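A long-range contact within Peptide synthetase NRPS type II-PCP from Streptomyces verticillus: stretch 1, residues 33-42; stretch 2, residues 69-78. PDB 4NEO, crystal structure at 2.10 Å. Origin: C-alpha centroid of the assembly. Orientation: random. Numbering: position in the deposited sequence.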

# COMPACT_ATOMS: atom_id res chain seq x y z
N SER A 33 9.88 -9.73 -1.30
CA SER A 33 9.06 -8.96 -0.40
C SER A 33 9.58 -7.54 -0.27
O SER A 33 10.71 -7.21 -0.70
N VAL A 34 8.73 -6.73 0.33
CA VAL A 34 8.99 -5.32 0.52
C VAL A 34 8.66 -5.01 2.00
O VAL A 34 7.60 -5.43 2.51
N GLY A 35 9.56 -4.30 2.66
CA GLY A 35 9.33 -3.85 4.06
C GLY A 35 8.29 -2.69 4.18
O GLY A 35 8.12 -1.91 3.24
N PRO A 36 7.61 -2.59 5.32
CA PRO A 36 6.57 -1.58 5.50
C PRO A 36 7.03 -0.10 5.37
O PRO A 36 6.21 0.74 5.03
N HIS A 37 8.32 0.18 5.61
CA HIS A 37 8.83 1.56 5.64
C HIS A 37 9.83 1.87 4.57
O HIS A 37 10.48 2.93 4.63
N GLU A 38 9.92 1.00 3.54
CA GLU A 38 10.86 1.25 2.45
C GLU A 38 10.31 2.23 1.46
O GLU A 38 9.17 2.10 1.03
N ASP A 39 11.10 3.22 1.05
CA ASP A 39 10.61 4.26 0.12
C ASP A 39 10.41 3.73 -1.32
O ASP A 39 11.30 3.07 -1.87
N PHE A 40 9.28 4.07 -1.94
CA PHE A 40 8.85 3.61 -3.27
C PHE A 40 9.94 3.79 -4.30
O PHE A 40 10.18 2.91 -5.10
N ALA A 41 10.55 4.97 -4.31
CA ALA A 41 11.55 5.31 -5.32
C ALA A 41 12.85 4.60 -5.03
O ALA A 41 13.55 4.21 -5.97
N ALA A 42 13.18 4.45 -3.75
CA ALA A 42 14.35 3.67 -3.35
C ALA A 42 14.23 2.24 -3.82
O ALA A 42 15.24 1.62 -4.15
N VAL A 69 -2.10 8.90 -3.33
CA VAL A 69 -2.10 8.17 -2.09
C VAL A 69 -0.74 7.41 -1.99
O VAL A 69 -0.02 7.55 -1.00
N LEU A 70 -0.33 6.72 -3.04
CA LEU A 70 1.01 6.11 -3.06
C LEU A 70 2.10 7.17 -3.10
O LEU A 70 3.11 7.06 -2.40
N LEU A 71 1.96 8.15 -3.99
CA LEU A 71 3.09 9.02 -4.30
C LEU A 71 3.34 10.06 -3.24
O LEU A 71 4.41 10.61 -3.20
N GLU A 72 2.37 10.29 -2.36
CA GLU A 72 2.56 11.26 -1.26
C GLU A 72 2.87 10.57 0.08
O GLU A 72 3.37 11.20 1.01
N THR A 73 2.58 9.28 0.19
CA THR A 73 2.93 8.56 1.41
C THR A 73 4.25 7.80 1.23
O THR A 73 5.06 7.79 2.13
N ARG A 74 4.43 7.17 0.06
CA ARG A 74 5.67 6.57 -0.41
C ARG A 74 6.14 5.31 0.32
O ARG A 74 7.17 4.78 -0.06
N THR A 75 5.47 4.85 1.37
CA THR A 75 5.77 3.56 1.98
C THR A 75 4.52 2.72 1.99
O THR A 75 3.38 3.24 1.86
N VAL A 76 4.70 1.41 2.13
CA VAL A 76 3.57 0.52 2.25
C VAL A 76 2.77 0.88 3.52
O VAL A 76 1.53 0.92 3.46
N ALA A 77 3.45 1.07 4.66
CA ALA A 77 2.73 1.43 5.93
C ALA A 77 1.95 2.77 5.83
O ALA A 77 0.84 2.88 6.35
N GLY A 78 2.57 3.75 5.19
CA GLY A 78 1.99 5.07 4.97
C GLY A 78 0.75 4.94 4.11
O GLY A 78 -0.29 5.47 4.46

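The contact buries 547 Å² in all; R74 and F40 account for the most, followed by P36, V76 and T75. R74 follows the end of a helix and has positive phi. Its CA-to-CB bond points sideways, with chi1 m, but the end of the side chain comes nearer to the first stretch. There it meets D39 in a salt bridge, with D39 OD2 3.1 Å from R74 NH1. A weak hydrogen bond runs from R74 NH1 to D39 OD1 at 3.4 Å. D39, chi1 t, lies at the edge of the guanidinium, as does A41 CB, 3.4 Å from R74 NH1. F40 CB sits over one face of the same group. R74 NE donates to L71 O at 3.2 Å, which ties the arginine back to the preceding helix, and R74 NH2 is bonded elsewhere in the structure. D39 OD2 also accepts from A41 N at 2.9 Å and from A42 N at 3.3 Å, so one carboxylate oxygen serves both the contact and its own stretch.

F40 points toward the second stretch with chi1 t and is buried. L70, also t, places its CD2 over one face of the ring. L70 CD2 is 3.7 Å from F40 CG, and the methyl lies almost on the ring normal, a CH-pi contact. F40 CE2 touches L71 CD2 at 4.1 Å. At the ring edge, F40 CD2 is 4.0 Å from R74 NH2. The backbones of F40 and R74 are also joined: F40 N donates to R74 O at 2.9 Å.

T75 points toward the first stretch with chi1 p. Its methyl CG2 is 3.5 Å from H37 O. Its hydroxyl faces other work: T75 OG1 accepts from G78 N at 2.9 Å and caps the helix that follows. Water 2 links the two stretches here, 2.8 Å from T75 OG1 and 2.8 Å from H37 ND1. H37 has chi1 m and its CA-to-CB bond points away, yet H37 CE1 reaches A77 CB at 3.5 Å.

V76 and A77 both point toward the first stretch. V76, chi1 t, sets its CG2 3.8 Å from CG1 of V34. V34 is also t, and its CA-to-CB bond points toward the second stretch. P36 CB lies 4.1 Å from A77 CB, and A77 N donates to P36 O at 2.8 Å. Water 1 joins the backbones beside this apolar patch. It accepts from V76 N at 2.9 Å and donates to G35 O and E38 O, each at 2.7 Å.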

# COMPACT_ATOMS: atom_id res chain seq x y z
CB SER A 33 9.03 -9.57 0.99
OG SER A 33 10.35 -9.55 1.52
CB VAL A 34 8.08 -4.53 -0.42
CG1 VAL A 34 7.83 -3.15 0.12
CG2 VAL A 34 8.71 -4.50 -1.81
CB PRO A 36 6.02 -1.88 6.90
CG PRO A 36 7.10 -2.62 7.62
CD PRO A 36 8.03 -3.21 6.60
CB HIS A 37 9.39 1.89 7.02
CG HIS A 37 8.40 1.66 8.08
ND1 HIS A 37 7.25 2.41 8.17
CD2 HIS A 37 8.30 0.70 9.02
CE1 HIS A 37 6.49 1.93 9.14
NE2 HIS A 37 7.09 0.88 9.66
CB GLU A 38 11.21 -0.08 1.74
CG GLU A 38 12.02 -1.06 2.60
CD GLU A 38 12.54 -2.25 1.80
OE1 GLU A 38 13.74 -2.21 1.43
OE2 GLU A 38 11.73 -3.18 1.50
CB ASP A 39 11.55 5.50 0.12
CG ASP A 39 11.06 6.60 -0.81
OD1 ASP A 39 10.25 7.45 -0.37
OD2 ASP A 39 11.41 6.59 -2.01
CB PHE A 40 7.63 4.40 -3.72
CG PHE A 40 7.13 4.06 -5.10
CD1 PHE A 40 6.63 2.81 -5.37
CD2 PHE A 40 7.17 5.00 -6.12
CE1 PHE A 40 6.17 2.49 -6.63
CE2 PHE A 40 6.71 4.69 -7.38
CZ PHE A 40 6.20 3.44 -7.63
CB ALA A 41 11.80 6.81 -5.39
CB ALA A 42 14.59 3.72 -1.84
CB VAL A 69 -3.29 7.27 -1.99
CG1 VAL A 69 -3.19 6.36 -0.77
CG2 VAL A 69 -4.61 8.07 -1.97
CB LEU A 70 1.16 5.17 -4.25
CG LEU A 70 2.46 4.35 -4.48
CD1 LEU A 70 2.17 3.30 -5.54
CD2 LEU A 70 3.56 5.19 -5.06
CB LEU A 71 2.94 9.69 -5.67
CG LEU A 71 2.99 8.72 -6.87
CD1 LEU A 71 2.73 9.50 -8.17
CD2 LEU A 71 4.35 8.03 -6.91
CB GLU A 72 1.34 12.19 -1.14
CG GLU A 72 1.29 13.15 -2.32
CD GLU A 72 0.08 14.07 -2.29
OE1 GLU A 72 -0.71 13.99 -1.33
OE2 GLU A 72 -0.05 14.86 -3.26
CB THR A 73 1.86 7.59 1.82
OG1 THR A 73 1.68 6.60 0.78
CG2 THR A 73 0.59 8.31 2.15
CB ARG A 74 6.82 7.59 -0.39
CG ARG A 74 6.45 8.96 -0.90
CD ARG A 74 7.55 9.59 -1.69
NE ARG A 74 7.34 9.43 -3.14
CZ ARG A 74 8.22 8.91 -4.00
NH1 ARG A 74 9.39 8.43 -3.55
NH2 ARG A 74 7.95 8.86 -5.31
CB THR A 75 6.34 3.66 3.38
OG1 THR A 75 5.34 4.18 4.29
CG2 THR A 75 7.59 4.55 3.38
CB VAL A 76 4.03 -0.93 2.36
CG1 VAL A 76 2.95 -1.83 2.96
CG2 VAL A 76 4.55 -1.47 1.03
CB ALA A 77 3.67 1.48 7.11
O HOH W 1 7.30 0.25 1.79
O HOH W 2 6.38 4.73 6.78